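Local coordinates for high-affinity zinc uptake system protein znuA (Streptococcus suis, PDB 3MFQ) that probably captures zinc and related metal ions outside the cell and delivers them to an ABC-type uptake transporter, at residues Val11-Leu16 against Leu64-Lys69; Tyr21-Asp26 against Ala117-Glu122; Asn91-Asp96 against Pro169-Asn174; Glu153-Val158 against Leu276-Leu281; Leu207-Asn212 against Glu232-Lys237. All coordinates share one frame; numbering follows the deposited sequence.

Contact 1. Residues Val11-Leu16 against Leu64-Lys69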
# COMPACT_ATOMS: atom_id res chain seq x y z
N VAL A 11 -2.79 11.67 -11.08
CA VAL A 11 -2.24 10.60 -10.28
C VAL A 11 -3.19 10.28 -9.13
O VAL A 11 -3.59 11.17 -8.37
CB VAL A 11 -0.81 10.95 -9.79
CG1 VAL A 11 -0.01 11.68 -10.88
CG2 VAL A 11 -0.86 11.77 -8.51
N THR A 12 -3.57 9.02 -9.03
CA THR A 12 -4.62 8.60 -8.10
C THR A 12 -4.21 8.72 -6.64
O THR A 12 -4.87 9.40 -5.86
CB THR A 12 -5.11 7.17 -8.40
OG1 THR A 12 -3.99 6.30 -8.55
CG2 THR A 12 -5.93 7.15 -9.69
N THR A 13 -3.12 8.05 -6.27
CA THR A 13 -2.73 7.99 -4.87
C THR A 13 -1.40 8.67 -4.60
O THR A 13 -0.62 8.91 -5.52
CB THR A 13 -2.62 6.55 -4.39
OG1 THR A 13 -1.36 6.01 -4.80
CG2 THR A 13 -3.76 5.71 -4.96
N SER A 14 -1.15 8.96 -3.33
CA SER A 14 0.11 9.56 -2.91
C SER A 14 1.29 8.69 -3.30
O SER A 14 2.41 9.18 -3.45
CB SER A 14 0.10 9.79 -1.40
OG SER A 14 -0.20 8.59 -0.72
N PHE A 15 1.05 7.39 -3.45
CA PHE A 15 2.09 6.48 -3.88
C PHE A 15 2.65 6.95 -5.20
O PHE A 15 3.84 7.22 -5.33
CB PHE A 15 1.54 5.07 -4.08
CG PHE A 15 1.14 4.39 -2.82
CD1 PHE A 15 2.09 3.80 -2.01
CD2 PHE A 15 -0.18 4.34 -2.44
CE1 PHE A 15 1.73 3.18 -0.85
CE2 PHE A 15 -0.56 3.72 -1.28
CZ PHE A 15 0.40 3.13 -0.48
N LEU A 16 1.77 7.04 -6.18
CA LEU A 16 2.16 7.45 -7.51
C LEU A 16 2.73 8.86 -7.45
O LEU A 16 3.78 9.13 -8.04
CB LEU A 16 0.98 7.32 -8.47
CG LEU A 16 0.33 5.94 -8.34
CD1 LEU A 16 -0.77 5.74 -9.38
CD2 LEU A 16 1.37 4.83 -8.44
N LEU A 64 -5.85 -3.29 -10.46
CA LEU A 64 -6.25 -4.38 -9.58
C LEU A 64 -7.45 -3.99 -8.72
O LEU A 64 -7.63 -4.51 -7.62
CB LEU A 64 -5.09 -4.81 -8.69
CG LEU A 64 -3.75 -5.04 -9.40
CD1 LEU A 64 -2.72 -5.59 -8.42
CD2 LEU A 64 -3.91 -5.97 -10.59
N HIS A 65 -8.25 -3.06 -9.23
CA HIS A 65 -9.44 -2.60 -8.52
C HIS A 65 -9.09 -1.92 -7.19
O HIS A 65 -9.94 -1.80 -6.31
CB HIS A 65 -10.41 -3.76 -8.27
CG HIS A 65 -10.98 -4.35 -9.52
ND1 HIS A 65 -10.36 -4.24 -10.75
CD2 HIS A 65 -12.11 -5.06 -9.73
CE1 HIS A 65 -11.09 -4.86 -11.66
NE2 HIS A 65 -12.16 -5.37 -11.07
N PHE A 66 -7.85 -1.48 -7.06
CA PHE A 66 -7.42 -0.78 -5.85
C PHE A 66 -8.29 0.45 -5.62
O PHE A 66 -8.89 0.62 -4.55
CB PHE A 66 -5.94 -0.40 -5.93
CG PHE A 66 -5.47 0.44 -4.77
CD1 PHE A 66 -5.90 0.18 -3.48
CD2 PHE A 66 -4.58 1.48 -4.98
CE1 PHE A 66 -5.46 0.95 -2.42
CE2 PHE A 66 -4.13 2.25 -3.92
CZ PHE A 66 -4.57 1.99 -2.64
N GLU A 67 -8.38 1.31 -6.63
CA GLU A 67 -9.23 2.48 -6.58
C GLU A 67 -10.69 2.07 -6.34
O GLU A 67 -11.49 2.87 -5.86
CB GLU A 67 -9.11 3.32 -7.85
CG GLU A 67 -7.82 4.13 -7.93
CD GLU A 67 -6.64 3.34 -8.47
OE1 GLU A 67 -6.80 2.12 -8.68
OE2 GLU A 67 -5.57 3.93 -8.69
N GLY A 68 -11.01 0.83 -6.67
CA GLY A 68 -12.28 0.22 -6.30
C GLY A 68 -13.54 0.85 -6.87
O GLY A 68 -14.48 0.14 -7.23
N LYS A 69 -13.57 2.17 -6.96
CA LYS A 69 -14.76 2.87 -7.43
C LYS A 69 -14.49 3.80 -8.61
O LYS A 69 -15.22 4.77 -8.83
CB LYS A 69 -15.43 3.63 -6.29
CG LYS A 69 -16.29 2.75 -5.39
CD LYS A 69 -16.91 3.55 -4.25
CE LYS A 69 -18.16 2.86 -3.72
NZ LYS A 69 -17.91 1.44 -3.37
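Thr12 meets Glu67 just past the end of strand 8-11, where the parallel sheet of the amino-terminal α/β lobe gives way to helix 14-24; the loop 64-69 follows the neighbouring strand 58-61. The two side chains cross at about a right angle. With chi1 at 48°, Thr12 OG1 sits between its own backbone N and carbonyl carbon and donates to Glu67 OE2 at 2.9 Å. It reaches the anti lone pair of that oxygen, on the side away from OE1. The same OE2 takes a weak bond from His62 N, so OE2 has two donors, one of them weak; the aliphatic stem of Glu67 lies by the threonine methyl, with Glu67 CG 4.0 Å from Thr12 CG2. Tyr61 and Leu74 border both residues.

Thr13, at the N-cap position of helix 14-24, divides its side chain between two tasks. Its hydroxyl accepts a weak capping bond from Phe15 N, although the place of OG1 is not certain. Its methyl turns to the other segment and approaches the Phe66 ring obliquely.

Phe15, in the first turn of the helix, faces the loop without touching it closely, but its ring and that of Phe66 both meet Trp106 and His62, which join them in one aromatic cluster. The cluster borders the metal site: the side chain of Phe66 lies about 5 Å from the zinc ion and packs edge-to-face with the zinc ligand His41. Phe66 CG is anti to the backbone N (chi1 175°), which extends the ring toward the helix start and leaves CE2 3.6 Å from Thr13 CG2.

Contact 2. Residues Tyr21-Asp26 against Ala117-Glu122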
# COMPACT_ATOMS: atom_id res chain seq x y z
N TYR A 21 7.44 12.03 -9.08
CA TYR A 21 8.41 13.03 -8.68
C TYR A 21 9.80 12.43 -8.65
O TYR A 21 10.75 13.01 -9.17
CB TYR A 21 8.07 13.61 -7.31
CG TYR A 21 9.12 14.56 -6.80
CD1 TYR A 21 9.26 15.83 -7.35
CD2 TYR A 21 9.98 14.20 -5.77
CE1 TYR A 21 10.23 16.71 -6.89
CE2 TYR A 21 10.95 15.07 -5.31
CZ TYR A 21 11.07 16.33 -5.87
OH TYR A 21 12.03 17.20 -5.41
N GLN A 22 9.92 11.25 -8.04
CA GLN A 22 11.20 10.56 -7.95
C GLN A 22 11.79 10.38 -9.34
O GLN A 22 13.00 10.49 -9.53
CB GLN A 22 11.02 9.20 -7.28
CG GLN A 22 10.54 9.27 -5.84
CD GLN A 22 11.56 9.87 -4.90
OE1 GLN A 22 12.77 9.81 -5.16
NE2 GLN A 22 11.09 10.45 -3.81
N LEU A 23 10.93 10.12 -10.31
CA LEU A 23 11.37 9.87 -11.68
C LEU A 23 11.46 11.15 -12.49
O LEU A 23 12.53 11.49 -13.00
CB LEU A 23 10.41 8.89 -12.36
CG LEU A 23 10.07 7.62 -11.59
CD1 LEU A 23 9.01 6.81 -12.33
CD2 LEU A 23 11.31 6.78 -11.34
N ALA A 24 10.34 11.86 -12.60
CA ALA A 24 10.24 13.02 -13.48
C ALA A 24 10.69 14.31 -12.80
O ALA A 24 10.83 15.34 -13.46
CB ALA A 24 8.82 13.16 -14.00
N GLY A 25 10.90 14.25 -11.49
CA GLY A 25 11.27 15.43 -10.74
C GLY A 25 10.27 16.55 -10.95
O GLY A 25 9.06 16.35 -10.87
N ASP A 26 10.78 17.74 -11.25
CA ASP A 26 9.94 18.91 -11.44
C ASP A 26 9.61 19.12 -12.91
O ASP A 26 9.16 20.20 -13.31
CB ASP A 26 10.61 20.16 -10.88
CG ASP A 26 10.93 20.03 -9.40
OD1 ASP A 26 10.14 19.40 -8.67
OD2 ASP A 26 11.98 20.56 -8.96
N ALA A 117 8.93 0.88 -13.46
CA ALA A 117 9.36 0.74 -14.84
C ALA A 117 8.30 1.25 -15.81
O ALA A 117 8.60 2.04 -16.71
CB ALA A 117 9.71 -0.70 -15.15
N VAL A 118 7.06 0.80 -15.62
CA VAL A 118 5.95 1.25 -16.45
C VAL A 118 5.82 2.77 -16.39
O VAL A 118 5.68 3.43 -17.41
CB VAL A 118 4.62 0.61 -16.00
CG1 VAL A 118 3.46 1.16 -16.82
CG2 VAL A 118 4.69 -0.90 -16.13
N ALA A 119 5.87 3.31 -15.17
CA ALA A 119 5.77 4.75 -14.96
C ALA A 119 6.87 5.48 -15.71
O ALA A 119 6.64 6.52 -16.33
CB ALA A 119 5.83 5.07 -13.48
N SER A 120 8.08 4.94 -15.63
CA SER A 120 9.22 5.52 -16.33
C SER A 120 8.96 5.58 -17.83
O SER A 120 9.16 6.62 -18.46
CB SER A 120 10.48 4.70 -16.05
OG SER A 120 11.59 5.25 -16.71
N GLU A 121 8.51 4.47 -18.40
CA GLU A 121 8.32 4.37 -19.84
C GLU A 121 7.14 5.20 -20.34
O GLU A 121 6.97 5.40 -21.54
CB GLU A 121 8.14 2.90 -20.25
CG GLU A 121 9.22 1.99 -19.68
CD GLU A 121 9.22 0.61 -20.31
OE1 GLU A 121 10.02 -0.25 -19.88
OE2 GLU A 121 8.41 0.39 -21.23
N GLU A 122 6.32 5.67 -19.41
CA GLU A 122 5.19 6.53 -19.74
C GLU A 122 5.56 8.01 -19.63
O GLU A 122 5.00 8.85 -20.33
CB GLU A 122 3.99 6.22 -18.86
CG GLU A 122 3.22 4.98 -19.28
CD GLU A 122 2.67 5.08 -20.68
OE1 GLU A 122 3.15 4.34 -21.57
OE2 GLU A 122 1.75 5.90 -20.90
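A small, buried helix-to-helix contact, apolar in character, joins Leu23 in the last turn of helix 14-24 to Ala119 and Ser120 of helix 109-123, within the amino-terminal lobe and well away from the zinc site. One leucine branch does the touching. Its CG stands anti to the carbonyl carbon and beside the backbone N (chi1 -50°), and from there Leu23 CD1 reaches Ala119 CB at 3.8 Å. The same methyl comes to 3.9 Å from Ser120 N, so it rests against the helix backbone as well as on a side chain. The alanine and serine are small, and the helices come close here: the CA atoms of Leu23 and Ser120 are 6.7 Å apart.

Leu23 is surrounded further by Val116 and Leu123 of the same partner helix and by Thr138 of helix 131-156, so that three helices converge on it. The long helix also supplies polar links, through Asn137 to the carbonyl of Leu23 and through Thr138 to Ser120 OG, which is hydrogen-bonded to Gln124 too. Since no hydrogen bond passes directly between 21-26 and 117-122, their adhesion depends on van der Waals packing and burial of hydrocarbon, with the polar bonds arranged around it.

Contact 3. Residues Asn91-Asp96 against Pro169-Asn174. With ZN (zinc ion), chain D.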
# COMPACT_ATOMS: atom_id res chain seq x y z
N ASN A 91 -1.56 -12.01 -5.94
CA ASN A 91 -2.08 -12.66 -4.76
C ASN A 91 -3.59 -12.73 -4.92
O ASN A 91 -4.23 -11.74 -5.28
CB ASN A 91 -1.74 -11.86 -3.51
CG ASN A 91 -0.84 -12.62 -2.55
OD1 ASN A 91 -1.23 -12.92 -1.42
ND2 ASN A 91 0.37 -12.93 -3.00
N THR A 92 -4.18 -13.90 -4.67
CA THR A 92 -5.61 -14.07 -4.90
C THR A 92 -6.32 -14.74 -3.74
O THR A 92 -5.89 -15.78 -3.24
CB THR A 92 -5.87 -14.86 -6.19
OG1 THR A 92 -5.38 -14.13 -7.32
CG2 THR A 92 -7.35 -15.11 -6.36
N MET A 93 -7.42 -14.13 -3.30
CA MET A 93 -8.24 -14.70 -2.24
C MET A 93 -9.63 -15.03 -2.77
O MET A 93 -9.85 -15.05 -3.98
CB MET A 93 -8.33 -13.74 -1.05
CG MET A 93 -8.35 -14.43 0.32
SD MET A 93 -6.70 -14.89 0.91
CE MET A 93 -7.12 -15.86 2.36
N ASP A 94 -10.56 -15.28 -1.86
CA ASP A 94 -11.92 -15.64 -2.23
C ASP A 94 -12.94 -14.68 -1.62
O ASP A 94 -12.72 -14.13 -0.54
CB ASP A 94 -12.24 -17.08 -1.80
CG ASP A 94 -11.89 -17.34 -0.35
OD1 ASP A 94 -12.14 -18.47 0.13
OD2 ASP A 94 -11.36 -16.43 0.33
N GLU A 95 -14.05 -14.46 -2.33
CA GLU A 95 -15.10 -13.58 -1.83
C GLU A 95 -16.34 -13.80 -2.71
O GLU A 95 -16.42 -13.27 -3.82
CB GLU A 95 -14.62 -12.13 -1.81
CG GLU A 95 -15.41 -11.24 -0.86
CD GLU A 95 -15.21 -11.62 0.59
OE1 GLU A 95 -14.11 -12.11 0.94
OE2 GLU A 95 -16.14 -11.42 1.40
N ASP A 96 -17.29 -14.57 -2.20
CA ASP A 96 -18.56 -14.82 -2.88
C ASP A 96 -18.43 -15.34 -4.32
O ASP A 96 -19.04 -14.79 -5.24
CB ASP A 96 -19.37 -13.52 -2.86
CG ASP A 96 -20.80 -13.73 -2.41
OD1 ASP A 96 -21.53 -12.73 -2.23
OD2 ASP A 96 -21.21 -14.90 -2.23
N PRO A 169 -5.74 -4.15 10.52
CA PRO A 169 -7.18 -3.92 10.33
C PRO A 169 -7.76 -4.64 9.11
O PRO A 169 -8.91 -5.08 9.16
CB PRO A 169 -7.27 -2.41 10.15
CG PRO A 169 -6.10 -1.88 10.90
CD PRO A 169 -5.01 -2.89 10.69
N HIS A 170 -6.99 -4.73 8.02
CA HIS A 170 -7.45 -5.49 6.86
C HIS A 170 -6.30 -6.11 6.07
O HIS A 170 -5.14 -5.74 6.26
CB HIS A 170 -8.35 -4.64 5.96
CG HIS A 170 -7.60 -3.67 5.09
ND1 HIS A 170 -7.02 -2.53 5.58
CD2 HIS A 170 -7.37 -3.67 3.75
CE1 HIS A 170 -6.45 -1.87 4.59
NE2 HIS A 170 -6.65 -2.54 3.47
N ASP A 171 -6.63 -7.05 5.20
CA ASP A 171 -5.64 -7.82 4.47
C ASP A 171 -4.93 -6.97 3.43
O ASP A 171 -5.36 -6.87 2.28
CB ASP A 171 -6.31 -9.01 3.79
CG ASP A 171 -5.41 -10.23 3.74
OD1 ASP A 171 -4.19 -10.07 3.93
OD2 ASP A 171 -5.94 -11.34 3.50
N ALA A 172 -3.82 -6.35 3.83
CA ALA A 172 -3.11 -5.43 2.94
C ALA A 172 -1.61 -5.69 2.90
O ALA A 172 -0.87 -4.95 2.26
CB ALA A 172 -3.39 -3.99 3.35
N PHE A 173 -1.17 -6.73 3.60
CA PHE A 173 0.25 -7.03 3.69
C PHE A 173 0.58 -8.45 3.25
O PHE A 173 1.60 -9.01 3.66
CB PHE A 173 0.75 -6.80 5.11
CG PHE A 173 0.59 -5.38 5.59
CD1 PHE A 173 -0.55 -4.99 6.27
CD2 PHE A 173 1.59 -4.44 5.37
CE1 PHE A 173 -0.70 -3.69 6.71
CE2 PHE A 173 1.44 -3.14 5.81
CZ PHE A 173 0.30 -2.76 6.48
N ASN A 174 -0.28 -9.03 2.42
CA ASN A 174 -0.03 -10.36 1.88
C ASN A 174 1.24 -10.40 1.06
O ASN A 174 2.01 -11.36 1.13
CB ASN A 174 -1.21 -10.82 1.02
CG ASN A 174 -2.36 -11.33 1.85
OD1 ASN A 174 -2.17 -11.98 2.88
ND2 ASN A 174 -3.58 -11.06 1.40
ZN ZN D . -6.24 -1.83 1.46
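Asn174 sets CG anti to its carbonyl carbon (chi1 -80°), while Asn91, with chi1 at -117°, turns its amide oxygen to Asn174. This surface contact brings a small antiparallel hairpin, strands 92-93 and 100-101, over the metal-binding loop of the carboxy-terminal lobe, in a two-lobed binding protein of the TroA type. The side chains cross at a slant with their amide planes 23° apart, and no hydrogen bond joins them: Asn91 OD1 lies 3.2 Å from the CB of Asn174. The amide nitrogen of Asn174 is instead bonded to Asp102, whose backbone also pairs with Asn91, and the backbone N of Asn91 donates to the Tyr175 hydroxyl. Asp102 and Tyr175 thus add polar links between the hairpin and the 169-174 region.

Further along, the thioether of Met93 passes the carboxylate of Asp171 loosely, with SD 4.5 Å from OD2, at the exposed margin.

The loop's other business is the zinc ion. His41, His104 and Asp254 complete the site around His170, whose ND1 is hydrogen-bonded to Glu219 OE2. This second-shell carboxylate is consistent with a fixed ring orientation, and His170 NE2 binds zinc at 2.2 Å.

Contact 4. Residues Glu153-Val158 against Leu276-Leu281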
# COMPACT_ATOMS: atom_id res chain seq x y z
N GLU A 153 15.16 -6.61 4.98
CA GLU A 153 15.61 -7.95 5.35
C GLU A 153 16.44 -7.93 6.62
O GLU A 153 16.10 -8.58 7.61
CB GLU A 153 16.41 -8.58 4.20
CG GLU A 153 15.56 -9.10 3.05
CD GLU A 153 14.82 -10.38 3.39
OE1 GLU A 153 14.87 -10.81 4.57
OE2 GLU A 153 14.18 -10.97 2.49
N LYS A 154 17.55 -7.20 6.59
CA LYS A 154 18.42 -7.10 7.76
C LYS A 154 17.63 -6.59 8.96
O LYS A 154 17.86 -7.02 10.09
CB LYS A 154 19.61 -6.17 7.46
CG LYS A 154 20.54 -5.95 8.65
CD LYS A 154 21.87 -5.34 8.21
CE LYS A 154 22.65 -6.28 7.29
NZ LYS A 154 23.78 -5.59 6.61
N GLU A 155 16.69 -5.69 8.70
CA GLU A 155 15.91 -5.08 9.76
C GLU A 155 14.96 -6.09 10.40
O GLU A 155 14.82 -6.14 11.62
CB GLU A 155 15.14 -3.88 9.22
CG GLU A 155 14.70 -2.88 10.28
CD GLU A 155 15.84 -2.00 10.78
OE1 GLU A 155 16.93 -2.04 10.18
OE2 GLU A 155 15.63 -1.26 11.76
N LEU A 156 14.31 -6.89 9.57
CA LEU A 156 13.32 -7.87 10.03
C LEU A 156 13.96 -9.09 10.67
O LEU A 156 13.35 -9.75 11.51
CB LEU A 156 12.43 -8.30 8.87
CG LEU A 156 11.08 -7.59 8.73
CD1 LEU A 156 11.16 -6.15 9.17
CD2 LEU A 156 10.57 -7.70 7.30
N SER A 157 15.19 -9.40 10.26
CA SER A 157 15.88 -10.60 10.71
C SER A 157 16.04 -10.65 12.22
O SER A 157 16.53 -11.64 12.77
CB SER A 157 17.26 -10.70 10.05
OG SER A 157 18.14 -9.72 10.59
N VAL A 158 15.63 -9.59 12.90
CA VAL A 158 15.77 -9.51 14.34
C VAL A 158 14.51 -10.02 15.05
O VAL A 158 14.49 -10.17 16.27
CB VAL A 158 16.06 -8.07 14.80
CG1 VAL A 158 14.80 -7.41 15.35
CG2 VAL A 158 17.17 -8.06 15.84
N LEU A 276 8.52 0.01 12.96
CA LEU A 276 7.38 -0.08 13.86
C LEU A 276 7.13 -1.53 14.26
O LEU A 276 6.87 -1.83 15.42
CB LEU A 276 6.13 0.51 13.21
CG LEU A 276 4.91 0.71 14.10
CD1 LEU A 276 5.24 1.64 15.25
CD2 LEU A 276 3.74 1.26 13.30
N MET A 277 7.21 -2.42 13.28
CA MET A 277 6.97 -3.84 13.52
C MET A 277 8.02 -4.44 14.44
O MET A 277 7.70 -5.18 15.37
CB MET A 277 6.94 -4.60 12.20
CG MET A 277 5.91 -4.08 11.22
SD MET A 277 5.91 -5.00 9.67
CE MET A 277 4.66 -4.11 8.75
N VAL A 278 9.28 -4.12 14.18
CA VAL A 278 10.37 -4.70 14.96
C VAL A 278 10.27 -4.28 16.42
O VAL A 278 10.53 -5.07 17.32
CB VAL A 278 11.76 -4.32 14.40
CG1 VAL A 278 11.79 -4.51 12.89
CG2 VAL A 278 12.11 -2.88 14.76
N LYS A 279 9.88 -3.03 16.65
CA LYS A 279 9.83 -2.49 18.00
C LYS A 279 8.85 -3.25 18.88
O LYS A 279 9.12 -3.49 20.06
CB LYS A 279 9.46 -1.00 17.98
CG LYS A 279 9.35 -0.39 19.37
CD LYS A 279 9.21 1.12 19.31
CE LYS A 279 9.19 1.72 20.71
NZ LYS A 279 9.19 3.21 20.69
N TYR A 280 7.71 -3.63 18.31
CA TYR A 280 6.66 -4.28 19.09
C TYR A 280 6.56 -5.78 18.86
O TYR A 280 5.67 -6.43 19.40
CB TYR A 280 5.31 -3.61 18.81
CG TYR A 280 5.26 -2.17 19.27
CD1 TYR A 280 4.73 -1.84 20.51
CD2 TYR A 280 5.74 -1.14 18.47
CE1 TYR A 280 4.68 -0.52 20.94
CE2 TYR A 280 5.70 0.17 18.88
CZ TYR A 280 5.17 0.48 20.12
OH TYR A 280 5.12 1.79 20.54
N LEU A 281 7.47 -6.32 18.06
CA LEU A 281 7.43 -7.75 17.74
C LEU A 281 8.73 -8.45 18.12
O LEU A 281 8.74 -9.65 18.38
CB LEU A 281 7.13 -7.97 16.26
CG LEU A 281 5.77 -7.47 15.78
CD1 LEU A 281 5.60 -7.79 14.31
CD2 LEU A 281 4.66 -8.10 16.59
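Val278 is the focus of the apolar packing, facing the end of helix 131-156 from the last turns of helix 266-281. Its CG1 is anti to the carbonyl carbon (chi1 -47°) and makes the closest approaches. The first is to backbone: Val278 CG1 lies 3.7 Å from Glu155 O. The second is to Leu156, whose side chain crosses the valine at about a right angle and brings CD1 to 4.1 Å from Val278 CG1. Farther along, Val158 adds a looser touch at the exposed margin, with its CG1 4.4 Å from Val278 CB. Around this group Leu156 also packs on Val274, one turn earlier in the partner helix, and on Phe176, which Met277 touches as well, so the buried side of the contact continues into helix 174-179.

Polar interactions play no direct part here: no hydrogen bond passes between the segments. The clearest side-chain bond within one of them is that of Ser157, near the end of the long helix: its OG donates to Lys154 O at 2.8 Å, from 38° above the carbonyl plane. Ser157 N returns to Glu153 O, so both a backbone and a side-chain bond from this serine tie the chain back onto the preceding turn.

A long helix with the carboxy-terminal helix packed along its end is consistent with the architecture of TroA-like metal-binding proteins, in which a single rigid helix spans the two lobes.

Contact 5. Residues Leu207-Asn212 against Glu232-Lys237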
# COMPACT_ATOMS: atom_id res chain seq x y z
N LEU A 207 -6.85 -16.69 16.58
CA LEU A 207 -5.53 -16.74 15.97
C LEU A 207 -4.48 -16.09 16.86
O LEU A 207 -3.36 -16.59 16.99
CB LEU A 207 -5.54 -16.08 14.59
CG LEU A 207 -5.65 -17.03 13.38
CD1 LEU A 207 -5.78 -18.48 13.82
CD2 LEU A 207 -6.81 -16.63 12.48
N ILE A 208 -4.85 -14.98 17.49
CA ILE A 208 -3.96 -14.30 18.42
C ILE A 208 -3.64 -15.21 19.59
O ILE A 208 -2.49 -15.32 20.02
CB ILE A 208 -4.59 -13.01 18.95
CG1 ILE A 208 -4.86 -12.04 17.80
CG2 ILE A 208 -3.68 -12.37 19.99
CD1 ILE A 208 -5.50 -10.75 18.24
N ILE A 209 -4.67 -15.88 20.11
CA ILE A 209 -4.52 -16.77 21.25
C ILE A 209 -3.66 -17.97 20.90
O ILE A 209 -2.79 -18.37 21.67
CB ILE A 209 -5.89 -17.28 21.74
CG1 ILE A 209 -6.89 -16.12 21.85
CG2 ILE A 209 -5.74 -17.99 23.07
CD1 ILE A 209 -6.48 -15.05 22.84
N ASP A 210 -3.92 -18.56 19.73
CA ASP A 210 -3.18 -19.73 19.29
C ASP A 210 -1.68 -19.47 19.26
O ASP A 210 -0.88 -20.33 19.64
CB ASP A 210 -3.67 -20.18 17.91
CG ASP A 210 -5.07 -20.77 17.95
OD1 ASP A 210 -5.48 -21.28 19.01
OD2 ASP A 210 -5.76 -20.73 16.90
N HIS A 211 -1.31 -18.28 18.80
CA HIS A 211 0.10 -17.95 18.58
C HIS A 211 0.68 -17.02 19.64
O HIS A 211 1.82 -16.59 19.54
CB HIS A 211 0.28 -17.32 17.20
CG HIS A 211 -0.11 -18.23 16.07
ND1 HIS A 211 -1.41 -18.35 15.63
CD2 HIS A 211 0.63 -19.06 15.31
CE1 HIS A 211 -1.46 -19.21 14.63
NE2 HIS A 211 -0.23 -19.66 14.42
N ASN A 212 -0.12 -16.71 20.66
CA ASN A 212 0.34 -15.88 21.76
C ASN A 212 0.87 -14.53 21.27
O ASN A 212 1.98 -14.13 21.62
CB ASN A 212 1.42 -16.60 22.56
CG ASN A 212 0.98 -17.97 23.04
OD1 ASN A 212 1.80 -18.80 23.43
ND2 ASN A 212 -0.33 -18.22 23.00
N GLU A 232 -10.17 -5.85 22.99
CA GLU A 232 -11.14 -6.09 24.05
C GLU A 232 -11.64 -7.53 24.02
O GLU A 232 -11.83 -8.15 25.06
CB GLU A 232 -12.30 -5.11 23.91
CG GLU A 232 -13.36 -5.21 24.99
CD GLU A 232 -14.45 -4.17 24.82
OE1 GLU A 232 -15.62 -4.57 24.65
OE2 GLU A 232 -14.13 -2.97 24.84
N ALA A 233 -11.86 -8.05 22.81
CA ALA A 233 -12.34 -9.42 22.64
C ALA A 233 -11.29 -10.43 23.08
O ALA A 233 -11.62 -11.45 23.69
CB ALA A 233 -12.73 -9.66 21.19
N VAL A 234 -10.03 -10.15 22.78
CA VAL A 234 -8.93 -11.01 23.20
C VAL A 234 -8.89 -11.11 24.72
O VAL A 234 -8.89 -12.21 25.27
CB VAL A 234 -7.58 -10.49 22.69
CG1 VAL A 234 -6.44 -11.28 23.30
CG2 VAL A 234 -7.52 -10.54 21.17
N LYS A 235 -8.87 -9.96 25.38
CA LYS A 235 -8.88 -9.90 26.83
C LYS A 235 -10.11 -10.61 27.39
O LYS A 235 -10.07 -11.15 28.50
CB LYS A 235 -8.85 -8.45 27.30
CG LYS A 235 -8.81 -8.28 28.81
CD LYS A 235 -8.67 -6.81 29.19
CE LYS A 235 -8.44 -6.64 30.68
NZ LYS A 235 -8.17 -5.22 31.04
N ALA A 236 -11.19 -10.60 26.62
CA ALA A 236 -12.42 -11.29 27.02
C ALA A 236 -12.17 -12.79 27.09
O ALA A 236 -12.92 -13.52 27.73
CB ALA A 236 -13.54 -10.97 26.04
N LYS A 237 -11.10 -13.23 26.43
CA LYS A 237 -10.67 -14.62 26.53
C LYS A 237 -9.39 -14.70 27.37
O LYS A 237 -8.84 -15.78 27.58
CB LYS A 237 -10.42 -15.21 25.15
CG LYS A 237 -11.68 -15.32 24.31
CD LYS A 237 -11.53 -16.36 23.22
CE LYS A 237 -12.82 -16.54 22.45
NZ LYS A 237 -12.73 -17.62 21.43
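Apolar contacts form the interface, and both methyls of Val234 take part, each meeting a different isoleucine. Ile208 and Val234 cross at about a right angle, with Ile208 CD1 reaching Val234 CG2 at 3.6 Å. Ile209 and Val234 instead slide past each other in opposite directions, bringing Ile209 CD1 to 3.8 Å from Val234 CG1. The valine places CG1 anti to its backbone N (chi1 172°), which spreads its two methyls between consecutive isoleucines. Val241 lies against both Ile208 and Val234, and Val205, one turn before Ile209, touches Val234 and Ala233.

These are successive helices of the carboxy-terminal α/β lobe: helix 198-211 leads into strand 215-217, and helix 225-235 returns to pack beside the first before strand 242-244.

Polar interactions lie around the hydrocarbon. The exposed Lys237 runs toward the other helix, and its amino group is bonded to Asn206 OD1. Within the first segment the helix ends in a Schellman motif, Asn212 taking positive phi. His211 turns its ring back along the helix, and its ND1 donates to Leu207 O at 3.0 Å in a nearly straight bond (164° at the hydrogen). The acceptor lies almost in the ring plane, and ND1 approaches in the carbonyl plane on a lone pair; Leu207 O also accepts from His211 N, at 3.2 Å.

Overall arrangement
Contacts 1 and 2 share helix 14-24, meeting its start and its end, yet differ in chemistry: contact 1 is a buried polar and aromatic junction beside the zinc ion, contact 2 apolar helix packing farther out, with centres about 17 Å apart. Contact 3 contributes a zinc ligand itself, yet its two segments meet at the surface without a direct hydrogen bond. Contacts 4 and 5 are apolar helix pairings, the first partly buried, the second buried although the farthest of the five from the chain's centre. Helix 131-156 connects two regions, bordering contact 2 and ending in contact 4, whose centres stand about 31 Å apart.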